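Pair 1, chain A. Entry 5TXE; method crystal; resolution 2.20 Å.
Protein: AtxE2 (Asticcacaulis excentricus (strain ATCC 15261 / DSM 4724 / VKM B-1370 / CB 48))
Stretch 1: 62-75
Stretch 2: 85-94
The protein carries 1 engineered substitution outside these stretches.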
# COMPACT_ATOMS: atom_id res chain seq x y z
N SER A 62 -13.66 6.49 -12.48
CA SER A 62 -14.07 6.25 -13.82
C SER A 62 -14.85 7.41 -14.38
O SER A 62 -15.78 7.91 -13.75
CB SER A 62 -14.96 5.05 -13.77
OG SER A 62 -15.35 4.65 -15.07
N LEU A 63 -14.48 7.88 -15.56
CA LEU A 63 -15.21 8.99 -16.22
C LEU A 63 -16.36 8.45 -17.00
O LEU A 63 -16.26 7.38 -17.61
CB LEU A 63 -14.35 9.73 -17.20
CG LEU A 63 -13.22 10.48 -16.54
CD1 LEU A 63 -12.35 11.13 -17.61
CD2 LEU A 63 -13.74 11.55 -15.62
N SER A 64 -17.46 9.18 -17.00
CA SER A 64 -18.58 8.80 -17.86
C SER A 64 -18.15 8.79 -19.36
O SER A 64 -17.17 9.47 -19.73
CB SER A 64 -19.75 9.77 -17.63
OG SER A 64 -19.43 11.10 -18.01
N PRO A 65 -18.83 8.03 -20.21
CA PRO A 65 -18.61 8.03 -21.67
C PRO A 65 -18.51 9.42 -22.29
O PRO A 65 -17.55 9.66 -22.99
CB PRO A 65 -19.81 7.27 -22.21
CG PRO A 65 -20.01 6.28 -21.10
CD PRO A 65 -19.97 7.16 -19.89
N ASP A 66 -19.37 10.36 -21.92
CA ASP A 66 -19.24 11.73 -22.46
C ASP A 66 -18.22 12.59 -21.72
O ASP A 66 -18.05 13.78 -22.04
CB ASP A 66 -20.60 12.46 -22.50
CG ASP A 66 -21.19 12.78 -21.10
OD1 ASP A 66 -20.54 12.51 -20.06
OD2 ASP A 66 -22.34 13.29 -21.07
N GLY A 67 -17.58 12.04 -20.70
CA GLY A 67 -16.57 12.81 -19.94
C GLY A 67 -17.06 13.84 -18.93
O GLY A 67 -16.26 14.51 -18.29
N ARG A 68 -18.37 13.99 -18.78
CA ARG A 68 -18.89 15.07 -17.94
C ARG A 68 -19.01 14.73 -16.46
O ARG A 68 -19.18 15.63 -15.65
CB ARG A 68 -20.22 15.60 -18.52
CG ARG A 68 -19.96 16.48 -19.78
CD ARG A 68 -21.17 17.18 -20.44
NE ARG A 68 -22.34 16.31 -20.32
CZ ARG A 68 -23.50 16.64 -19.75
NH1 ARG A 68 -23.72 17.88 -19.30
NH2 ARG A 68 -24.47 15.74 -19.66
N TYR A 69 -18.92 13.44 -16.11
CA TYR A 69 -19.04 13.00 -14.72
C TYR A 69 -17.90 12.06 -14.34
O TYR A 69 -17.34 11.37 -15.19
CB TYR A 69 -20.41 12.35 -14.47
CG TYR A 69 -21.52 13.33 -14.64
CD1 TYR A 69 -21.90 14.16 -13.59
CD2 TYR A 69 -22.18 13.48 -15.88
CE1 TYR A 69 -22.92 15.09 -13.75
CE2 TYR A 69 -23.19 14.43 -16.05
CZ TYR A 69 -23.54 15.24 -14.99
OH TYR A 69 -24.54 16.18 -15.13
N VAL A 70 -17.52 12.08 -13.07
CA VAL A 70 -16.57 11.12 -12.55
C VAL A 70 -17.22 10.36 -11.40
O VAL A 70 -17.86 10.96 -10.54
CB VAL A 70 -15.26 11.78 -12.11
CG1 VAL A 70 -15.45 12.82 -11.05
CG2 VAL A 70 -14.27 10.71 -11.65
N ALA A 71 -17.06 9.05 -11.41
CA ALA A 71 -17.59 8.17 -10.38
C ALA A 71 -16.43 7.50 -9.63
O ALA A 71 -15.41 7.11 -10.23
CB ALA A 71 -18.49 7.11 -11.01
N PHE A 72 -16.60 7.36 -8.32
CA PHE A 72 -15.56 6.84 -7.45
C PHE A 72 -16.17 6.51 -6.09
O PHE A 72 -17.21 7.06 -5.74
CB PHE A 72 -14.46 7.89 -7.27
CG PHE A 72 -14.96 9.23 -6.77
CD1 PHE A 72 -15.56 10.11 -7.62
CD2 PHE A 72 -14.83 9.59 -5.44
CE1 PHE A 72 -16.01 11.34 -7.16
CE2 PHE A 72 -15.29 10.79 -4.97
CZ PHE A 72 -15.88 11.69 -5.83
N GLN A 73 -15.49 5.64 -5.33
CA GLN A 73 -15.88 5.24 -3.97
C GLN A 73 -15.12 5.94 -2.91
O GLN A 73 -13.89 6.09 -3.00
CB GLN A 73 -15.71 3.75 -3.79
CG GLN A 73 -16.27 3.23 -2.48
CD GLN A 73 -15.74 1.83 -2.22
OE1 GLN A 73 -16.50 0.81 -2.21
NE2 GLN A 73 -14.40 1.75 -2.06
N VAL A 74 -15.86 6.41 -1.90
CA VAL A 74 -15.29 7.06 -0.71
C VAL A 74 -15.49 6.15 0.48
O VAL A 74 -16.52 5.52 0.62
CB VAL A 74 -15.92 8.44 -0.39
CG1 VAL A 74 -15.32 9.01 0.89
CG2 VAL A 74 -15.62 9.46 -1.50
N ARG A 75 -14.45 6.04 1.29
CA ARG A 75 -14.47 5.20 2.46
C ARG A 75 -14.16 6.10 3.62
O ARG A 75 -13.21 6.89 3.60
CB ARG A 75 -13.36 4.14 2.38
CG ARG A 75 -13.26 3.30 3.64
CD ARG A 75 -12.16 2.24 3.54
NE ARG A 75 -10.83 2.80 3.43
CZ ARG A 75 -10.16 3.38 4.41
NH1 ARG A 75 -10.65 3.47 5.64
NH2 ARG A 75 -8.96 3.86 4.16
N VAL A 85 -17.58 3.06 6.49
CA VAL A 85 -18.76 3.40 5.72
C VAL A 85 -18.32 3.73 4.28
O VAL A 85 -17.46 4.58 4.09
CB VAL A 85 -19.42 4.67 6.31
CG1 VAL A 85 -20.66 5.04 5.50
CG2 VAL A 85 -19.82 4.39 7.76
N PHE A 86 -18.88 3.01 3.33
CA PHE A 86 -18.56 3.22 1.92
C PHE A 86 -19.69 3.96 1.19
O PHE A 86 -20.84 3.70 1.44
CB PHE A 86 -18.29 1.89 1.24
CG PHE A 86 -17.09 1.18 1.76
CD1 PHE A 86 -15.84 1.48 1.24
CD2 PHE A 86 -17.19 0.24 2.76
CE1 PHE A 86 -14.71 0.85 1.69
CE2 PHE A 86 -16.06 -0.40 3.21
CZ PHE A 86 -14.83 -0.09 2.68
N ARG A 87 -19.32 4.84 0.26
CA ARG A 87 -20.30 5.59 -0.59
C ARG A 87 -19.78 5.56 -2.03
O ARG A 87 -18.58 5.80 -2.26
CB ARG A 87 -20.38 7.09 -0.27
CG ARG A 87 -20.35 7.53 1.13
CD ARG A 87 -20.54 9.02 1.24
NE ARG A 87 -19.34 9.76 1.62
CZ ARG A 87 -18.93 10.86 1.00
NH1 ARG A 87 -19.59 11.33 -0.07
NH2 ARG A 87 -17.87 11.50 1.43
N MET A 88 -20.66 5.26 -2.97
CA MET A 88 -20.35 5.45 -4.38
C MET A 88 -20.81 6.87 -4.77
O MET A 88 -21.99 7.25 -4.59
CB MET A 88 -21.03 4.36 -5.19
CG MET A 88 -20.69 4.33 -6.67
SD MET A 88 -18.91 4.26 -7.09
CE MET A 88 -18.65 2.58 -6.55
N VAL A 89 -19.87 7.67 -5.25
CA VAL A 89 -20.06 9.09 -5.51
C VAL A 89 -19.95 9.47 -7.01
O VAL A 89 -19.14 8.91 -7.73
CB VAL A 89 -19.07 9.90 -4.75
CG1 VAL A 89 -19.42 11.39 -4.84
CG2 VAL A 89 -19.10 9.48 -3.28
N VAL A 90 -20.81 10.38 -7.48
CA VAL A 90 -20.76 10.89 -8.84
C VAL A 90 -20.63 12.40 -8.73
O VAL A 90 -21.29 13.02 -7.95
CB VAL A 90 -22.01 10.52 -9.61
CG1 VAL A 90 -22.04 11.24 -10.94
CG2 VAL A 90 -22.06 9.02 -9.85
N LYS A 91 -19.70 12.97 -9.47
CA LYS A 91 -19.40 14.40 -9.40
C LYS A 91 -19.19 14.95 -10.83
O LYS A 91 -18.45 14.34 -11.62
CB LYS A 91 -18.14 14.60 -8.59
CG LYS A 91 -17.53 15.98 -8.68
CD LYS A 91 -18.40 17.00 -7.99
CE LYS A 91 -17.56 18.25 -7.75
NZ LYS A 91 -18.30 19.28 -7.01
N ALA A 92 -19.83 16.05 -11.16
CA ALA A 92 -19.67 16.66 -12.51
C ALA A 92 -18.26 17.17 -12.63
O ALA A 92 -17.75 17.83 -11.72
CB ALA A 92 -20.65 17.79 -12.73
N THR A 93 -17.61 16.85 -13.74
CA THR A 93 -16.24 17.27 -13.92
C THR A 93 -16.09 18.77 -14.13
O THR A 93 -15.01 19.28 -13.95
CB THR A 93 -15.56 16.51 -15.04
OG1 THR A 93 -16.32 16.68 -16.23
CG2 THR A 93 -15.53 15.06 -14.71
N ASP A 94 -17.16 19.50 -14.41
CA ASP A 94 -17.04 20.98 -14.54
C ASP A 94 -16.99 21.74 -13.22
O ASP A 94 -16.81 22.94 -13.20
CB ASP A 94 -18.15 21.57 -15.44
CG ASP A 94 -19.55 21.48 -14.84
OD1 ASP A 94 -19.72 21.28 -13.61
OD2 ASP A 94 -20.52 21.60 -15.63
O HOH W 1 -19.12 18.25 -16.00

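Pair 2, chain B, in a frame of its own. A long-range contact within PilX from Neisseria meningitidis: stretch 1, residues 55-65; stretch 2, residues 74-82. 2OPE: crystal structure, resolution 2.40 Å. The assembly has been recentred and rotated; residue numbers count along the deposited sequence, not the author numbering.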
# COMPACT_ATOMS: atom_id res chain seq x y z
N ILE B 55 -0.97 13.89 4.07
CA ILE B 55 -0.45 12.54 4.09
C ILE B 55 0.81 12.37 3.22
O ILE B 55 1.78 11.71 3.62
CB ILE B 55 -1.59 11.50 3.71
CG1 ILE B 55 -2.83 11.77 4.55
CG2 ILE B 55 -1.13 10.05 3.86
CD1 ILE B 55 -2.52 11.89 6.06
N ALA B 56 0.79 12.95 2.02
CA ALA B 56 1.90 12.85 1.07
C ALA B 56 3.22 13.39 1.60
O ALA B 56 4.28 12.93 1.21
CB ALA B 56 1.54 13.55 -0.27
N GLU B 57 3.14 14.38 2.46
CA GLU B 57 4.30 14.93 3.12
C GLU B 57 5.02 13.89 3.98
O GLU B 57 6.24 13.97 4.19
CB GLU B 57 3.84 16.01 4.08
CG GLU B 57 4.05 17.40 3.61
CD GLU B 57 3.53 18.40 4.62
OE1 GLU B 57 3.56 19.61 4.32
OE2 GLU B 57 3.07 17.95 5.70
N LYS B 58 4.25 12.95 4.51
CA LYS B 58 4.75 12.07 5.57
C LYS B 58 5.02 10.63 5.17
O LYS B 58 5.82 9.96 5.82
CB LYS B 58 3.78 12.08 6.74
CG LYS B 58 3.54 13.44 7.30
CD LYS B 58 2.33 13.52 8.22
CE LYS B 58 2.12 14.97 8.64
NZ LYS B 58 3.32 15.55 9.37
N TYR B 59 4.33 10.15 4.12
CA TYR B 59 4.35 8.74 3.72
C TYR B 59 4.70 8.53 2.27
O TYR B 59 4.35 9.36 1.44
CB TYR B 59 3.00 8.12 3.98
CG TYR B 59 2.66 8.13 5.42
CD1 TYR B 59 1.79 9.10 5.96
CD2 TYR B 59 3.20 7.19 6.27
CE1 TYR B 59 1.47 9.12 7.30
CE2 TYR B 59 2.89 7.20 7.61
CZ TYR B 59 2.03 8.18 8.11
OH TYR B 59 1.74 8.15 9.46
N ASN B 60 5.38 7.42 1.97
CA ASN B 60 5.48 6.90 0.59
C ASN B 60 4.61 5.65 0.35
O ASN B 60 4.55 4.76 1.18
CB ASN B 60 6.93 6.62 0.22
CG ASN B 60 7.76 7.90 0.16
OD1 ASN B 60 7.35 8.91 -0.41
ND2 ASN B 60 8.90 7.88 0.81
N VAL B 61 3.91 5.61 -0.77
CA VAL B 61 3.13 4.43 -1.10
C VAL B 61 3.72 3.72 -2.35
O VAL B 61 4.07 4.36 -3.35
CB VAL B 61 1.62 4.80 -1.24
CG1 VAL B 61 0.81 3.64 -1.74
CG2 VAL B 61 1.09 5.26 0.11
N SER B 62 3.86 2.39 -2.27
CA SER B 62 4.43 1.65 -3.42
C SER B 62 3.63 0.37 -3.60
O SER B 62 2.97 -0.05 -2.66
CB SER B 62 5.91 1.37 -3.19
OG SER B 62 6.09 0.78 -1.90
N VAL B 63 3.71 -0.24 -4.79
CA VAL B 63 2.97 -1.47 -5.17
C VAL B 63 3.99 -2.61 -5.45
O VAL B 63 5.11 -2.38 -5.97
CB VAL B 63 2.01 -1.21 -6.43
CG1 VAL B 63 2.83 -0.77 -7.65
CG2 VAL B 63 1.20 -2.39 -6.79
N HIS B 64 3.65 -3.83 -5.06
CA HIS B 64 4.63 -4.90 -5.07
C HIS B 64 4.03 -6.17 -5.63
O HIS B 64 2.84 -6.37 -5.53
CB HIS B 64 5.19 -5.08 -3.64
CG HIS B 64 5.76 -3.81 -3.06
ND1 HIS B 64 7.09 -3.48 -3.15
CD2 HIS B 64 5.14 -2.75 -2.46
CE1 HIS B 64 7.28 -2.29 -2.59
NE2 HIS B 64 6.12 -1.82 -2.17
N PHE B 65 4.85 -7.00 -6.24
CA PHE B 65 4.41 -8.16 -6.99
C PHE B 65 5.25 -9.35 -6.59
O PHE B 65 6.48 -9.28 -6.51
CB PHE B 65 4.60 -7.90 -8.49
CG PHE B 65 3.89 -6.69 -8.99
CD1 PHE B 65 2.56 -6.77 -9.41
CD2 PHE B 65 4.52 -5.44 -8.97
CE1 PHE B 65 1.87 -5.64 -9.81
CE2 PHE B 65 3.86 -4.31 -9.38
CZ PHE B 65 2.52 -4.40 -9.79
N TYR B 74 -1.19 -8.19 -6.22
CA TYR B 74 -0.15 -7.26 -5.76
C TYR B 74 -0.55 -6.84 -4.34
O TYR B 74 -1.65 -7.12 -3.88
CB TYR B 74 -0.01 -6.02 -6.67
CG TYR B 74 -1.32 -5.18 -6.74
CD1 TYR B 74 -1.65 -4.32 -5.68
CD2 TYR B 74 -2.23 -5.31 -7.80
CE1 TYR B 74 -2.82 -3.58 -5.69
CE2 TYR B 74 -3.41 -4.57 -7.81
CZ TYR B 74 -3.71 -3.70 -6.73
OH TYR B 74 -4.90 -2.99 -6.65
N SER B 75 0.36 -6.16 -3.67
CA SER B 75 0.05 -5.49 -2.42
C SER B 75 0.57 -4.05 -2.45
O SER B 75 1.48 -3.70 -3.21
CB SER B 75 0.68 -6.26 -1.29
OG SER B 75 2.05 -6.32 -1.48
N LEU B 76 -0.05 -3.21 -1.64
CA LEU B 76 0.39 -1.86 -1.47
C LEU B 76 1.05 -1.75 -0.12
O LEU B 76 0.54 -2.24 0.87
CB LEU B 76 -0.81 -0.90 -1.55
CG LEU B 76 -1.63 -0.89 -2.82
CD1 LEU B 76 -2.92 -0.02 -2.63
CD2 LEU B 76 -0.79 -0.37 -3.97
N VAL B 77 2.19 -1.07 -0.09
CA VAL B 77 2.90 -0.80 1.16
C VAL B 77 2.89 0.73 1.44
O VAL B 77 3.18 1.53 0.57
CB VAL B 77 4.35 -1.38 1.06
CG1 VAL B 77 5.20 -1.01 2.21
CG2 VAL B 77 4.30 -2.90 0.90
N GLY B 78 2.49 1.15 2.63
CA GLY B 78 2.49 2.58 2.93
C GLY B 78 3.46 2.76 4.09
O GLY B 78 3.26 2.17 5.15
N VAL B 79 4.53 3.53 3.91
CA VAL B 79 5.45 3.69 5.04
C VAL B 79 5.89 5.12 5.17
O VAL B 79 5.84 5.90 4.20
CB VAL B 79 6.68 2.74 4.93
CG1 VAL B 79 6.20 1.28 4.91
CG2 VAL B 79 7.61 3.09 3.69
N PRO B 80 6.31 5.50 6.38
CA PRO B 80 6.70 6.87 6.63
C PRO B 80 7.96 7.22 5.83
O PRO B 80 8.81 6.36 5.65
CB PRO B 80 7.00 6.87 8.13
CG PRO B 80 6.28 5.66 8.67
CD PRO B 80 6.34 4.67 7.60
N LYS B 81 8.06 8.46 5.36
CA LYS B 81 9.28 8.99 4.75
C LYS B 81 10.48 8.87 5.70
O LYS B 81 10.35 9.04 6.92
CB LYS B 81 9.09 10.46 4.36
CG LYS B 81 8.49 10.61 2.98
CD LYS B 81 7.74 11.91 2.80
CE LYS B 81 7.62 12.28 1.32
NZ LYS B 81 7.23 11.11 0.52
N THR B 82 11.65 8.63 5.11
CA THR B 82 12.89 8.38 5.83
C THR B 82 13.24 9.57 6.70
O THR B 82 13.31 10.70 6.20
CB THR B 82 14.07 8.08 4.85
OG1 THR B 82 13.94 6.74 4.35
CG2 THR B 82 15.41 8.21 5.54

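An antiparallel strand pair gives a common frame in which residues can be matched, and two different sequences can be compared place by place. In pair 1 the strands 69-75 and 85-92 run at 160° to each other; in pair 2 the strands, which pass through Val B61 and Gly B78, run at 162°. Fourteen central residues superpose with an RMSD of 0.5 Å. Both ladders alternate between narrow non-hydrogen-bonded pairs and wider hydrogen-bonded ones. In pair 1, Val A70 N donates to Lys A91 O (2.8 Å) and Lys A91 N to Val A70 O (2.9 Å); the matching residues of pair 2 repeat this, Asn B60 N to Val B79 O (2.7 Å) and Val B79 N to Asn B60 O (3.0 Å). The ladder continues through Phe A72 with Val A89 and Val A74 with Arg A87, matched by Ser B62 with Val B77 and His B64 with Ser B75.

The bond at the open end of the ladder is shared too. Thr A93 N donates to Arg A68 O at 2.8 Å, and Lys B81 N to Lys B58 O at 2.7 Å. Beside this bond stands a closely matched pair of identical side chains, Tyr A69 on Tyr B59, both in the m rotamer. Each ring lies against a small partner: Tyr A69 CE1 is 3.7 Å from Ala A92 CB, and Tyr B59 CE2 is 3.9 Å from Pro B80 CG.

The next narrow pair shows how bulk can change strands. Ala A71 faces Val A90 in pair 1, with Ala A71 CB 4.2 Å from Val A90 CG2. In pair 2 the larger residue is on the first strand, where Val B61 CG2 approaches Gly B78 CA at 4.1 Å. Backbone spacing hardly responds, the CA-CA distance being 4.5 Å in both, from Ala A71 CA to Val A90 CA and from Val B61 CA to Gly B78 CA.

On the face carrying Phe A72 and Val A89, pair 1 packs largely with apolar groups, and Arg A87 lays its guanidinium against Val A74, with Arg A87 NH2 3.6 Å from Val A74 CG1. Val A89 CB sits over the Phe A72 ring, 4.0 Å from its centroid, while Val A74 CG2 meets Val A89 CG2 at 3.9 Å. The valine persists in pair 2 as Val B77, but its cross-strand neighbours Ser B62 and His B64 are polar. His B64 reaches it through its ring, with His B64 CD2 3.5 Å from Val B77 CG2, and Ser B62 OG is hydrogen-bonded to His B64 NE2 at 2.6 Å. A serine-histidine link along one strand thus occupies the places that Phe A72 and Val A74 fill in pair 1.

The open end, beyond the bonds to Arg A68 O and Lys B58 O, also differs. Thr A93 is compact, and Thr A93 OG1 donates to Gly A67 O at 3.0 Å. Lys B81, at the matching place, has a long side chain whose end approaches the first stretch, and 110 Å² of the residue is covered by that stretch; the model is too tight around this side chain for its detailed placement to carry weight. At the far end, Arg A75 CD lies 3.4 Å from Phe A86 CE1, and Phe B65 CE1 lies 3.7 Å from Tyr B74 CB. The backbone sets the sites, and quite different chemistry fills them.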